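Local coordinates for protein halohydrin epoxidase A (Corynebacterium sp., PDB 4Z9F) that probably interconverts vicinal halohydrins and epoxides, releasing hydrogen halide as a lyase built on the Rossmann-type scaffold of the short-chain dehydrogenase/reductase relatives, at residues T7-A13 with V77-Y81; V102-S107 with P149-T154. The protein carries 1 engineered substitution. Residues are numbered along the deposited sequence.

Overall arrangement
The chain opens with strand 3-6 of a parallel Rossmann-type sheet. Contact 1 joins the loop that follows this strand, before helix 14-23, to the end of strand 73-79, its neighbour in the sheet, and so closes the 63 residues in between. From strand 73-79 the chain passes into helix 96-123, runs through strand 127-132 of the same sheet and enters helix 147-165; contact 2 packs these two helices together and closes 41 residues. The two closures lie in series, neither nested nor crossed, with centres about 14 Å apart. They meet directly where Arg151 NH2 probably hydrogen-bonds Asp80 O, 3.0 Å away, and where Tyr81 packs on Leu106.

Contact 1: residues T7-A13 with V77-Y81; sequences THARHFA and VSNDY
Build residues 7-13 as a loop leaving the first strand, folded into a type I turn from His8 to His11, beside the end of strand 73-79. Thr7 and Asn79 set the register (CA-CA 5.3 Å); Thr7 N donates to Val77 O at 3.2 Å. Two loop residues need unusual backbone: His8 is left-handed helical (42/53), and Phe12 (50/-121) takes a conformation more usual for glycine. The Asn79 side chain holds the loop together. With chi1 t and chi2 63°, its ND2 donates to Thr7 O at 3.2 Å and to His11 O at 3.0 Å, while OD1 receives Ala13 N at 3.0 Å. Thr7, chi1 p, returns the grip: OG1 accepts Asn79 N at 2.8 Å and meets a water (2.7 Å) that donates to Ser78 OG and Asp80 OD1. Tyr81 (chi1 99°, between wells) packs against two histidines, both m. Its ring lies in an offset stack on His11 (centroids 4.4 Å apart, planes at 12°) and turns its edge to the face of His8 (centroids 5.2 Å apart, planes at 78°). Phe12, chi1 t, sets CD2 4.1 Å from Tyr81 CB. Thr7-His8 and Phe12 fall where Thr-Gly and the second glycine of the TGxxxGxG nucleotide-binding motif lie in related dehydrogenases. Side chains thus crowd a turn that those enzymes keep bare for cofactor, consistent with cofactor-free dehalogenation. The chemistry is divided: one amide side chain satisfies backbone groups from both ends of the loop, while the Tyr81 ring packs on His8 and His11 through aromatic contact.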
loop_
_atom_site.group_PDB
_atom_site.type_symbol
_atom_site.label_atom_id
_atom_site.label_comp_id
_atom_site.label_asym_id
_atom_site.label_seq_id
_atom_site.Cartn_x
_atom_site.Cartn_y
_atom_site.Cartn_z
ATOM N N THR C 7 -0.114 21.395 -18.550
ATOM C CA THR C 7 1.128 21.172 -19.262
ATOM C C THR C 7 0.939 20.068 -20.306
ATOM O O THR C 7 -0.027 19.299 -20.262
ATOM C CB THR C 7 2.249 20.810 -18.295
ATOM O OG1 THR C 7 1.887 19.620 -17.585
ATOM C CG2 THR C 7 2.464 21.938 -17.301
ATOM N N HIS C 8 1.869 20.021 -21.256
ATOM C CA HIS C 8 1.871 19.028 -22.341
ATOM C C HIS C 8 0.467 18.812 -22.900
ATOM O O HIS C 8 -0.037 17.690 -22.992
ATOM C CB HIS C 8 2.490 17.719 -21.857
ATOM C CG HIS C 8 3.917 17.854 -21.429
ATOM N ND1 HIS C 8 4.954 17.989 -22.327
ATOM C CD2 HIS C 8 4.482 17.862 -20.198
ATOM C CE1 HIS C 8 6.095 18.075 -21.668
ATOM N NE2 HIS C 8 5.838 17.997 -20.375
ATOM N N ALA C 9 -0.168 19.929 -23.290
ATOM C CA ALA C 9 -1.605 19.951 -23.539
ATOM C C ALA C 9 -2.039 19.060 -24.696
ATOM O O ALA C 9 -3.229 18.741 -24.800
ATOM C CB ALA C 9 -2.070 21.387 -23.803
ATOM N N ARG C 10 -1.127 18.654 -25.569
ATOM C CA ARG C 10 -1.506 17.841 -26.718
ATOM C C ARG C 10 -1.300 16.351 -26.481
ATOM O O ARG C 10 -1.515 15.550 -27.399
ATOM C CB ARG C 10 -0.728 18.300 -27.951
ATOM C CG ARG C 10 -0.991 19.770 -28.264
ATOM C CD ARG C 10 -0.114 20.276 -29.373
ATOM N NE ARG C 10 -0.575 19.828 -30.678
ATOM C CZ ARG C 10 -0.083 20.278 -31.827
ATOM N NH1 ARG C 10 0.880 21.192 -31.818
ATOM N NH2 ARG C 10 -0.556 19.819 -32.979
ATOM N N HIS C 11 -0.915 15.956 -25.270
ATOM C CA HIS C 11 -0.465 14.601 -25.013
ATOM C C HIS C 11 -1.135 14.050 -23.761
ATOM O O HIS C 11 -1.700 14.799 -22.958
ATOM C CB HIS C 11 1.056 14.562 -24.859
ATOM C CG HIS C 11 1.785 15.073 -26.061
ATOM N ND1 HIS C 11 2.075 14.277 -27.146
ATOM C CD2 HIS C 11 2.261 16.305 -26.358
ATOM C CE1 HIS C 11 2.706 14.994 -28.060
ATOM N NE2 HIS C 11 2.834 16.228 -27.605
ATOM N N PHE C 12 -1.079 12.717 -23.625
ATOM C CA PHE C 12 -1.528 12.032 -22.412
ATOM C C PHE C 12 -2.928 12.497 -21.995
ATOM O O PHE C 12 -3.889 12.385 -22.765
ATOM C CB PHE C 12 -0.493 12.270 -21.304
ATOM C CG PHE C 12 -0.459 11.206 -20.229
ATOM C CD1 PHE C 12 -1.120 9.996 -20.387
ATOM C CD2 PHE C 12 0.240 11.431 -19.054
ATOM C CE1 PHE C 12 -1.074 9.030 -19.390
ATOM C CE2 PHE C 12 0.289 10.472 -18.058
ATOM C CZ PHE C 12 -0.373 9.266 -18.223
ATOM N N ALA C 13 -3.063 13.034 -20.790
ATOM C CA ALA C 13 -4.350 13.514 -20.317
ATOM C C ALA C 13 -4.625 14.964 -20.694
ATOM O O ALA C 13 -5.668 15.500 -20.303
ATOM C CB ALA C 13 -4.443 13.355 -18.792
ATOM N N VAL C 77 -2.939 21.438 -13.807
ATOM C CA VAL C 77 -2.857 20.035 -14.194
ATOM C C VAL C 77 -1.442 19.792 -14.682
ATOM O O VAL C 77 -1.068 20.228 -15.778
ATOM C CB VAL C 77 -3.882 19.663 -15.271
ATOM C CG1 VAL C 77 -3.666 18.214 -15.694
ATOM C CG2 VAL C 77 -5.294 19.845 -14.757
ATOM N N SER C 78 -0.645 19.120 -13.860
ATOM C CA SER C 78 0.734 18.798 -14.214
ATOM C C SER C 78 0.704 17.481 -14.971
ATOM O O SER C 78 0.819 16.402 -14.391
ATOM C CB SER C 78 1.607 18.708 -12.975
ATOM O OG SER C 78 2.961 18.528 -13.339
ATOM N N ASN C 79 0.545 17.578 -16.286
ATOM C CA ASN C 79 0.308 16.424 -17.150
ATOM C C ASN C 79 1.645 16.005 -17.761
ATOM O O ASN C 79 1.957 16.272 -18.923
ATOM C CB ASN C 79 -0.744 16.786 -18.189
ATOM C CG ASN C 79 -0.877 15.763 -19.280
ATOM O OD1 ASN C 79 -1.247 14.607 -19.039
ATOM N ND2 ASN C 79 -0.610 16.189 -20.506
ATOM N N ASP C 80 2.459 15.338 -16.951
ATOM C CA ASP C 80 3.805 14.991 -17.368
ATOM C C ASP C 80 3.801 13.683 -18.152
ATOM O O ASP C 80 3.016 12.777 -17.866
ATOM C CB ASP C 80 4.721 14.906 -16.149
ATOM C CG ASP C 80 4.706 16.201 -15.341
ATOM O OD1 ASP C 80 5.326 17.181 -15.808
ATOM O OD2 ASP C 80 4.051 16.254 -14.272
ATOM N N TYR C 81 4.663 13.613 -19.163
ATOM C CA TYR C 81 4.751 12.456 -20.042
ATOM C C TYR C 81 6.116 12.488 -20.710
ATOM O O TYR C 81 6.806 13.509 -20.702
ATOM C CB TYR C 81 3.621 12.454 -21.078
ATOM C CG TYR C 81 4.051 12.983 -22.432
ATOM C CD1 TYR C 81 4.233 12.120 -23.510
ATOM C CD2 TYR C 81 4.309 14.334 -22.627
ATOM C CE1 TYR C 81 4.643 12.595 -24.749
ATOM C CE2 TYR C 81 4.711 14.815 -23.861
ATOM C CZ TYR C 81 4.872 13.942 -24.915
ATOM O OH TYR C 81 5.283 14.420 -26.137
HETATM O O HOH W 1 3.843 19.314 -15.764
#

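Contact 2: residues V102-S107 with P149-T154; sequences VFEALS and PARAAT
Segments 102-107 and 149-154 of two longer helices run roughly parallel, their axes 8.5 Å apart at closest and crossing at -31°; Phe103 and Ala150 are level (CA-CA 5.3 Å). Ala150 is the knob, seated in a hole formed by Val102, Phe103, Leu106 and Ser107. Its CB lies 3.7 Å from Leu106 CB and 4.2 Å from the centroid of the Phe103 ring, over the face, a CH-pi contact. Leu106 (chi1 m, chi2 t) points across, and its CD2 covers a face of the Arg151 guanidinium, 3.7 Å from CZ. In the widened, pi-type turn at 104-107, Leu106 O accepts Thr154 OG1 at 2.6 Å and a water, 3.0 Å away, that also receives Arg151 NH2 at 2.9 Å. Ser107 OG donates to Ala150 O at 2.9 Å. Arg151 NH1 hydrogen-bonds Tyr147 OH, and its side chain touches Ser134, probably the Ser-Tyr-Arg set of halohydrin dehalogenases. Phe103 and Pro149 also pack on a second subunit, these being the helices that pair subunits in related dehydrogenases. The small side chain of Ala150 permits close approach, while two hydroxyl-to-carbonyl bonds probably help set the helices' relative position and leucine shields one face of the arginine.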
loop_
_atom_site.group_PDB
_atom_site.type_symbol
_atom_site.label_atom_id
_atom_site.label_comp_id
_atom_site.label_asym_id
_atom_site.label_seq_id
_atom_site.Cartn_x
_atom_site.Cartn_y
_atom_site.Cartn_z
ATOM N N VAL C 102 14.260 10.447 -18.420
ATOM C CA VAL C 102 13.045 9.891 -17.832
ATOM C C VAL C 102 12.723 10.609 -16.530
ATOM O O VAL C 102 11.583 11.034 -16.293
ATOM C CB VAL C 102 13.201 8.376 -17.620
ATOM C CG1 VAL C 102 12.063 7.842 -16.753
ATOM C CG2 VAL C 102 13.251 7.672 -18.970
ATOM N N PHE C 103 13.727 10.754 -15.667
ATOM C CA PHE C 103 13.514 11.458 -14.410
ATOM C C PHE C 103 13.274 12.940 -14.647
ATOM O O PHE C 103 12.429 13.547 -13.979
ATOM C CB PHE C 103 14.696 11.233 -13.474
ATOM C CG PHE C 103 14.627 9.926 -12.751
ATOM C CD1 PHE C 103 15.112 8.773 -13.339
ATOM C CD2 PHE C 103 14.031 9.843 -11.499
ATOM C CE1 PHE C 103 15.034 7.560 -12.681
ATOM C CE2 PHE C 103 13.956 8.631 -10.836
ATOM C CZ PHE C 103 14.458 7.491 -11.432
ATOM N N GLU C 104 13.979 13.526 -15.618
ATOM C CA GLU C 104 13.787 14.943 -15.909
ATOM C C GLU C 104 12.336 15.230 -16.266
ATOM O O GLU C 104 11.714 16.132 -15.696
ATOM C CB GLU C 104 14.712 15.389 -17.039
ATOM C CG GLU C 104 14.812 16.908 -17.172
ATOM C CD GLU C 104 15.583 17.552 -16.037
ATOM O OE1 GLU C 104 15.294 18.727 -15.708
ATOM O OE2 GLU C 104 16.487 16.897 -15.475
ATOM N N ALA C 105 11.761 14.439 -17.180
ATOM C CA ALA C 105 10.408 14.728 -17.656
ATOM C C ALA C 105 9.346 14.366 -16.621
ATOM O O ALA C 105 8.309 15.041 -16.517
ATOM C CB ALA C 105 10.136 13.980 -18.968
ATOM N N LEU C 106 9.561 13.289 -15.864
ATOM C CA LEU C 106 8.494 12.767 -15.025
ATOM C C LEU C 106 8.634 13.125 -13.554
ATOM O O LEU C 106 7.643 13.024 -12.822
ATOM C CB LEU C 106 8.409 11.242 -15.165
ATOM C CG LEU C 106 8.300 10.774 -16.616
ATOM C CD1 LEU C 106 8.265 9.273 -16.636
ATOM C CD2 LEU C 106 7.059 11.376 -17.293
ATOM N N SER C 107 9.820 13.564 -13.117
ATOM C CA SER C 107 10.068 13.830 -11.705
ATOM C C SER C 107 10.620 15.229 -11.468
ATOM O O SER C 107 10.136 15.942 -10.584
ATOM C CB SER C 107 11.033 12.792 -11.135
ATOM O OG SER C 107 10.621 11.482 -11.509
ATOM N N PRO C 149 9.893 4.020 -11.424
ATOM C CA PRO C 149 10.545 4.842 -10.387
ATOM C C PRO C 149 10.276 6.336 -10.522
ATOM O O PRO C 149 9.960 6.999 -9.524
ATOM C CB PRO C 149 12.024 4.502 -10.582
ATOM C CG PRO C 149 11.977 3.050 -10.963
ATOM C CD PRO C 149 10.768 2.917 -11.861
ATOM N N ALA C 150 10.372 6.878 -11.734
ATOM C CA ALA C 150 10.128 8.309 -11.918
ATOM C C ALA C 150 8.684 8.686 -11.585
ATOM O O ALA C 150 8.434 9.724 -10.954
ATOM C CB ALA C 150 10.491 8.713 -13.347
ATOM N N ARG C 151 7.715 7.871 -12.007
ATOM C CA ARG C 151 6.328 8.135 -11.632
ATOM C C ARG C 151 6.131 8.015 -10.122
ATOM O O ARG C 151 5.416 8.820 -9.516
ATOM C CB ARG C 151 5.380 7.177 -12.354
ATOM C CG ARG C 151 5.309 7.365 -13.866
ATOM C CD ARG C 151 4.676 8.695 -14.249
ATOM N NE ARG C 151 4.323 8.737 -15.671
ATOM C CZ ARG C 151 3.865 9.814 -16.293
ATOM N NH1 ARG C 151 3.565 9.757 -17.580
ATOM N NH2 ARG C 151 3.727 10.954 -15.632
ATOM N N ALA C 152 6.722 6.994 -9.501
ATOM C CA ALA C 152 6.526 6.822 -8.059
ATOM C C ALA C 152 7.095 7.996 -7.274
ATOM O O ALA C 152 6.549 8.369 -6.230
ATOM C CB ALA C 152 7.159 5.511 -7.581
ATOM N N ALA C 153 8.201 8.574 -7.740
ATOM C CA ALA C 153 8.732 9.755 -7.059
ATOM C C ALA C 153 7.699 10.872 -7.024
ATOM O O ALA C 153 7.521 11.530 -5.994
ATOM C CB ALA C 153 10.023 10.233 -7.738
ATOM N N THR C 154 6.983 11.081 -8.130
ATOM C CA THR C 154 6.023 12.176 -8.197
ATOM C C THR C 154 4.736 11.865 -7.436
ATOM O O THR C 154 4.087 12.772 -6.903
ATOM C CB THR C 154 5.749 12.516 -9.662
ATOM O OG1 THR C 154 6.981 12.912 -10.272
ATOM C CG2 THR C 154 4.762 13.626 -9.788
HETATM O O HOH W 2 4.865 12.024 -13.180
#